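Local coordinates for protein putative tRNA (Adenine(37)-N6)-methyltransferase (Pseudomonas aeruginosa, PDB 7BTU) that probably transfers a methyl group from S-adenosylmethionine to the threonylcarbamoyladenosine at position 37 of tRNA, at residues Val163-Gln168 with Glu186-Cys191; His219-Arg224 with Arg229-Ala234. All blocks are in the same frame, centred on the assembly; numbering follows the deposited sequence.

In the fold
Both contacts belong to the small C-terminal part of the chain, apart from the six-stranded antiparallel barrel formed by earlier residues, and their centres lie about 8 Å apart. Interaction 1 lays helix 184-193 against edge strand 162-165; interaction 2 is the hairpin of strands 216-222 and 227-234. Strand 227-234 ties them together because it runs parallel to 162-165 and antiparallel to 216-222. The seam is probably hydrogen-bonded where E164 O lies 2.8 Å from V230 N, while I188 CD1 packs 3.6 Å from V233 CG2 across the join. Together the two contacts join three strands of the C-terminal mixed sheet to one another and to helix 184-193.

Interaction 1. Residues Val163-Gln168 with Glu186-Cys191; sequences VEWSEQ and ELIEQC
W165 overlaps I188 with the far corner of its six-membered ring: CH2 lies 3.7 Å from I188 CG2, and the approach is oblique, neither squarely over the ring face nor at its edge. The two side chains slant across each other, and I188 CB and CD1 also come close to the same ring carbon, so a single corner of the indole meets several carbons of the isoleucine. The indole N-H serves the polar part of the contact. It points almost straight at the carboxylate of E189, with an N-H...O angle of 170°, yet W165 NE1 and E189 OE1 are 3.4 Å apart, which makes this a weak hydrogen bond. OE1 sits at the ring edge and in its plane, whereas the carboxylate itself is turned 42° from the indole. E189 gets there by leaving the helix with CG anti to the backbone N and then bending at chi2. Its other oxygen is used as well: a water donates to E189 OE2 at 2.9 Å and accepts from V163 N at 3.1 Å, linking the carboxylate to the strand backbone. V163 CG2 lies 3.9 Å from the backbone oxygen E189 O, a looser contact. At the other end of 163-168, S166 occupies the N-cap position of helix 167-180, with OG hydrogen-bonded to A169 N. Within the same chain, V230 touches W165 and V233 touches I188, extending the apolar side of the contact into the neighbouring strand. The axes of 163-165 and 186-191 pass 9.1 Å apart at 141°, an oblique, roughly antiparallel helix-on-sheet packing that seats helix 184-193 against the mixed sheet of the TrmO C-terminal domain.

Interaction 2. Residues His219-Arg224 with Arg229-Ala234; sequences HWHYPR and RVLDVA
H219 pairs with D232 in an antiparallel beta hairpin carrying a classic beta bulge, for L231 and D232 both stand opposite H219. The evidence is the shared acceptor: L231 N reaches H219 O at 2.7 Å, while D232 N gives the same oxygen a weak bond of 3.4 Å. H219 N closes the pair on D232 O, and R229 and H221 exchange backbone bonds further along. W220 and V230 face helix 184-193, where L192 touches both; they are buried there but contribute little to each other's packing across the strands, W220 CB passing 3.2 Å from R229 O. The closely packed part of the contact is the face of H219, H221, R229 and D232, where L231 reaches the H221 ring. L231 CD2 forms a CH-pi contact over that ring, 4.1 Å from its centroid and 10° off the normal. R229 lies alongside H221, its CD 3.1 Å from H221 NE2. The loose, solvent side is the end at the exposed P223, whose CG touches R229 CB at 3.6 Å. Back on the tight face, D232 swings its carboxylate toward the histidine with chi1 at 72°, and H219 ND1 donates to the syn side of D232 OD1 at 2.8 Å, the oxygen lying only 8° out of the imidazole plane.

Interaction 1. Residues Val163-Gln168 with Glu186-Cys191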
loop_
_atom_site.group_PDB
_atom_site.type_symbol
_atom_site.label_atom_id
_atom_site.label_comp_id
_atom_site.label_asym_id
_atom_site.label_seq_id
_atom_site.Cartn_x
_atom_site.Cartn_y
_atom_site.Cartn_z
ATOM N N VAL B 163 -18.209 4.037 -25.678
ATOM C CA VAL B 163 -19.527 4.117 -25.068
ATOM C C VAL B 163 -20.356 5.141 -25.829
ATOM O O VAL B 163 -19.977 6.309 -25.883
ATOM C CB VAL B 163 -19.435 4.521 -23.589
ATOM C CG1 VAL B 163 -20.856 4.787 -23.047
ATOM C CG2 VAL B 163 -18.710 3.420 -22.770
ATOM N N GLU B 164 -21.520 4.739 -26.336
ATOM C CA GLU B 164 -22.495 5.689 -26.888
ATOM C C GLU B 164 -23.752 5.678 -26.014
ATOM O O GLU B 164 -23.935 4.811 -25.159
ATOM C CB GLU B 164 -22.840 5.365 -28.358
ATOM C CG GLU B 164 -23.435 4.014 -28.469
ATOM C CD GLU B 164 -23.985 3.689 -29.859
ATOM O OE1 GLU B 164 -24.967 2.909 -29.910
ATOM O OE2 GLU B 164 -23.451 4.227 -30.856
ATOM N N TRP B 165 -24.624 6.654 -26.243
ATOM C CA TRP B 165 -25.774 6.952 -25.389
ATOM C C TRP B 165 -27.062 6.969 -26.191
ATOM O O TRP B 165 -27.104 7.601 -27.251
ATOM C CB TRP B 165 -25.608 8.354 -24.782
ATOM C CG TRP B 165 -24.537 8.421 -23.730
ATOM C CD1 TRP B 165 -23.187 8.591 -23.908
ATOM C CD2 TRP B 165 -24.767 8.331 -22.314
ATOM N NE1 TRP B 165 -22.550 8.557 -22.650
ATOM C CE2 TRP B 165 -23.514 8.430 -21.677
ATOM C CE3 TRP B 165 -25.920 8.125 -21.539
ATOM C CZ2 TRP B 165 -23.384 8.384 -20.303
ATOM C CZ3 TRP B 165 -25.793 8.060 -20.151
ATOM C CH2 TRP B 165 -24.524 8.166 -19.553
ATOM N N SER B 166 -28.109 6.304 -25.711
ATOM C CA SER B 166 -29.455 6.658 -26.165
ATOM C C SER B 166 -29.804 8.071 -25.707
ATOM O O SER B 166 -29.354 8.524 -24.653
ATOM C CB SER B 166 -30.497 5.697 -25.646
ATOM O OG SER B 166 -30.674 5.908 -24.243
ATOM N N GLU B 167 -30.609 8.776 -26.515
ATOM C CA GLU B 167 -31.047 10.119 -26.109
ATOM C C GLU B 167 -31.759 10.092 -24.748
ATOM O O GLU B 167 -31.509 10.949 -23.876
ATOM C CB GLU B 167 -31.936 10.730 -27.214
ATOM N N GLN B 168 -32.595 9.075 -24.512
ATOM C CA GLN B 168 -33.246 8.963 -23.214
ATOM C C GLN B 168 -32.212 8.832 -22.088
ATOM O O GLN B 168 -32.324 9.486 -21.043
ATOM C CB GLN B 168 -34.187 7.751 -23.233
ATOM C CG GLN B 168 -34.758 7.356 -21.873
ATOM C CD GLN B 168 -35.528 6.025 -21.913
ATOM O OE1 GLN B 168 -36.089 5.598 -20.923
ATOM N NE2 GLN B 168 -35.519 5.366 -23.059
ATOM N N GLU B 186 -20.505 11.093 -16.709
ATOM C CA GLU B 186 -19.093 10.770 -16.838
ATOM C C GLU B 186 -18.769 9.495 -16.087
ATOM O O GLU B 186 -18.004 8.657 -16.578
ATOM C CB GLU B 186 -18.219 11.901 -16.285
ATOM C CG GLU B 186 -18.213 13.076 -17.268
ATOM C CD GLU B 186 -17.328 14.193 -16.759
ATOM O OE1 GLU B 186 -17.832 15.007 -15.966
ATOM O OE2 GLU B 186 -16.134 14.240 -17.132
ATOM N N LEU B 187 -19.360 9.330 -14.915
ATOM C CA LEU B 187 -19.111 8.096 -14.164
ATOM C C LEU B 187 -19.571 6.900 -14.971
ATOM O O LEU B 187 -18.864 5.879 -15.055
ATOM C CB LEU B 187 -19.845 8.133 -12.833
ATOM C CG LEU B 187 -19.832 6.829 -12.012
ATOM C CD1 LEU B 187 -18.446 6.406 -11.595
ATOM C CD2 LEU B 187 -20.713 7.049 -10.777
ATOM N N ILE B 188 -20.782 6.993 -15.527
ATOM C CA ILE B 188 -21.315 5.855 -16.288
ATOM C C ILE B 188 -20.372 5.519 -17.432
ATOM O O ILE B 188 -19.978 4.367 -17.626
ATOM C CB ILE B 188 -22.750 6.140 -16.778
ATOM C CG1 ILE B 188 -23.741 6.137 -15.598
ATOM C CG2 ILE B 188 -23.163 5.108 -17.906
ATOM C CD1 ILE B 188 -25.212 6.599 -15.963
ATOM N N GLU B 189 -19.956 6.543 -18.178
ATOM C CA GLU B 189 -19.045 6.332 -19.290
ATOM C C GLU B 189 -17.730 5.709 -18.819
ATOM O O GLU B 189 -17.204 4.796 -19.472
ATOM C CB GLU B 189 -18.807 7.679 -19.980
ATOM C CG GLU B 189 -17.754 7.708 -21.021
ATOM C CD GLU B 189 -18.175 8.544 -22.218
ATOM O OE1 GLU B 189 -19.262 9.180 -22.154
ATOM O OE2 GLU B 189 -17.449 8.518 -23.239
ATOM N N GLN B 190 -17.155 6.224 -17.715
ATOM C CA GLN B 190 -15.861 5.726 -17.287
ATOM C C GLN B 190 -15.960 4.309 -16.745
ATOM O O GLN B 190 -15.035 3.525 -16.905
ATOM C CB GLN B 190 -15.242 6.649 -16.224
ATOM C CG GLN B 190 -14.810 7.983 -16.859
ATOM C CD GLN B 190 -14.648 9.081 -15.858
ATOM O OE1 GLN B 190 -14.386 8.826 -14.672
ATOM N NE2 GLN B 190 -14.772 10.336 -16.328
ATOM N N CYS B 191 -17.070 3.988 -16.059
ATOM C CA CYS B 191 -17.318 2.635 -15.534
ATOM C C CYS B 191 -17.549 1.632 -16.663
ATOM O O CYS B 191 -17.046 0.494 -16.635
ATOM C CB CYS B 191 -18.557 2.678 -14.609
ATOM S SG CYS B 191 -19.237 1.084 -13.963
HETATM O O HOH W 1 -16.517 6.533 -25.120
#

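Interaction 2. Residues His219-Arg224 with Arg229-Ala234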
loop_
_atom_site.group_PDB
_atom_site.type_symbol
_atom_site.label_atom_id
_atom_site.label_comp_id
_atom_site.label_asym_id
_atom_site.label_seq_id
_atom_site.Cartn_x
_atom_site.Cartn_y
_atom_site.Cartn_z
ATOM N N HIS B 219 -28.760 0.696 -17.350
ATOM C CA HIS B 219 -28.865 -0.465 -18.225
ATOM C C HIS B 219 -28.151 -0.166 -19.522
ATOM O O HIS B 219 -28.177 0.980 -20.003
ATOM C CB HIS B 219 -30.322 -0.858 -18.501
ATOM C CG HIS B 219 -31.043 -1.238 -17.256
ATOM N ND1 HIS B 219 -31.955 -0.408 -16.643
ATOM C CD2 HIS B 219 -30.919 -2.322 -16.455
ATOM C CE1 HIS B 219 -32.389 -0.981 -15.533
ATOM N NE2 HIS B 219 -31.784 -2.149 -15.409
ATOM N N TRP B 220 -27.514 -1.220 -20.075
ATOM C CA TRP B 220 -26.757 -1.077 -21.302
ATOM C C TRP B 220 -26.757 -2.390 -22.102
ATOM O O TRP B 220 -27.172 -3.457 -21.616
ATOM C CB TRP B 220 -25.327 -0.617 -21.005
ATOM C CG TRP B 220 -24.373 -1.657 -20.542
ATOM C CD1 TRP B 220 -23.531 -2.441 -21.326
ATOM C CD2 TRP B 220 -24.149 -2.046 -19.222
ATOM N NE1 TRP B 220 -22.801 -3.253 -20.555
ATOM C CE2 TRP B 220 -23.135 -3.015 -19.244
ATOM C CE3 TRP B 220 -24.660 -1.623 -18.008
ATOM C CZ2 TRP B 220 -22.665 -3.604 -18.117
ATOM C CZ3 TRP B 220 -24.176 -2.205 -16.881
ATOM C CH2 TRP B 220 -23.193 -3.187 -16.940
ATOM N N HIS B 221 -26.301 -2.295 -23.363
ATOM C CA HIS B 221 -26.078 -3.513 -24.140
ATOM C C HIS B 221 -24.876 -3.277 -25.076
ATOM O O HIS B 221 -24.322 -2.181 -25.128
ATOM C CB HIS B 221 -27.410 -3.924 -24.826
ATOM C CG HIS B 221 -27.832 -3.064 -25.984
ATOM N ND1 HIS B 221 -29.020 -3.269 -26.648
ATOM C CD2 HIS B 221 -27.200 -2.078 -26.659
ATOM C CE1 HIS B 221 -29.119 -2.410 -27.651
ATOM N NE2 HIS B 221 -28.020 -1.687 -27.687
ATOM N N TYR B 222 -24.462 -4.322 -25.798
ATOM C CA TYR B 222 -23.321 -4.283 -26.715
ATOM C C TYR B 222 -23.832 -4.271 -28.141
ATOM O O TYR B 222 -24.095 -5.338 -28.684
ATOM C CB TYR B 222 -22.440 -5.512 -26.529
ATOM C CG TYR B 222 -21.660 -5.454 -25.267
ATOM C CD1 TYR B 222 -22.221 -5.875 -24.072
ATOM C CD2 TYR B 222 -20.374 -4.951 -25.258
ATOM C CE1 TYR B 222 -21.477 -5.818 -22.881
ATOM C CE2 TYR B 222 -19.624 -4.914 -24.083
ATOM C CZ TYR B 222 -20.195 -5.320 -22.901
ATOM O OH TYR B 222 -19.441 -5.262 -21.731
ATOM N N PRO B 223 -23.943 -3.125 -28.808
ATOM C CA PRO B 223 -24.363 -3.168 -30.248
ATOM C C PRO B 223 -23.367 -3.893 -31.133
ATOM O O PRO B 223 -23.744 -4.422 -32.194
ATOM C CB PRO B 223 -24.478 -1.684 -30.669
ATOM C CG PRO B 223 -24.426 -0.894 -29.402
ATOM C CD PRO B 223 -23.773 -1.752 -28.301
ATOM N N ARG B 224 -22.094 -3.884 -30.746
ATOM C CA ARG B 224 -20.994 -4.564 -31.412
ATOM C C ARG B 224 -20.059 -5.022 -30.302
ATOM O O ARG B 224 -20.111 -4.476 -29.197
ATOM C CB ARG B 224 -20.227 -3.647 -32.374
ATOM C CG ARG B 224 -21.069 -2.844 -33.320
ATOM C CD ARG B 224 -20.181 -2.183 -34.377
ATOM N NE ARG B 224 -19.064 -1.483 -33.747
ATOM C CZ ARG B 224 -18.983 -0.160 -33.651
ATOM N NH1 ARG B 224 -19.964 0.586 -34.151
ATOM N NH2 ARG B 224 -17.932 0.414 -33.065
ATOM N N ARG B 229 -23.646 0.649 -25.474
ATOM C CA ARG B 229 -24.670 1.672 -25.610
ATOM C C ARG B 229 -25.460 1.756 -24.321
ATOM O O ARG B 229 -25.950 0.738 -23.836
ATOM C CB ARG B 229 -25.584 1.359 -26.829
ATOM C CG ARG B 229 -26.927 2.115 -26.807
ATOM C CD ARG B 229 -27.972 1.458 -27.857
ATOM N NE ARG B 229 -29.244 2.191 -27.956
ATOM C CZ ARG B 229 -29.292 3.394 -28.500
ATOM N NH1 ARG B 229 -28.169 3.901 -28.956
ATOM N NH2 ARG B 229 -30.430 4.091 -28.616
ATOM N N VAL B 230 -25.532 2.962 -23.718
ATOM C CA VAL B 230 -26.318 3.129 -22.497
ATOM C C VAL B 230 -27.774 3.245 -22.899
ATOM O O VAL B 230 -28.138 4.108 -23.721
ATOM C CB VAL B 230 -25.890 4.400 -21.688
ATOM C CG1 VAL B 230 -26.556 4.390 -20.299
ATOM C CG2 VAL B 230 -24.364 4.495 -21.542
ATOM N N LEU B 231 -28.628 2.424 -22.287
ATOM C CA LEU B 231 -30.029 2.408 -22.686
ATOM C C LEU B 231 -30.872 3.333 -21.805
ATOM O O LEU B 231 -31.742 4.042 -22.299
ATOM C CB LEU B 231 -30.563 0.974 -22.586
ATOM C CG LEU B 231 -29.917 -0.029 -23.533
ATOM C CD1 LEU B 231 -30.217 -1.474 -23.077
ATOM C CD2 LEU B 231 -30.551 0.199 -24.921
ATOM N N ASP B 232 -30.671 3.289 -20.491
ATOM C CA ASP B 232 -31.530 4.066 -19.589
ATOM C C ASP B 232 -30.823 4.185 -18.245
ATOM O O ASP B 232 -29.888 3.433 -17.954
ATOM C CB ASP B 232 -32.918 3.460 -19.417
ATOM C CG ASP B 232 -32.897 2.193 -18.575
ATOM O OD1 ASP B 232 -32.505 2.241 -17.414
ATOM O OD2 ASP B 232 -33.264 1.133 -19.079
ATOM N N VAL B 233 -31.270 5.152 -17.449
ATOM C CA VAL B 233 -30.720 5.447 -16.113
ATOM C C VAL B 233 -31.951 5.706 -15.267
ATOM O O VAL B 233 -32.725 6.619 -15.574
ATOM C CB VAL B 233 -29.804 6.673 -16.095
ATOM C CG1 VAL B 233 -29.230 6.860 -14.631
ATOM C CG2 VAL B 233 -28.638 6.462 -17.043
ATOM N N ALA B 234 -32.215 4.846 -14.304
ATOM C CA ALA B 234 -33.435 4.980 -13.507
ATOM C C ALA B 234 -33.087 5.044 -12.030
ATOM O O ALA B 234 -32.094 4.458 -11.608
ATOM C CB ALA B 234 -34.365 3.805 -13.745
#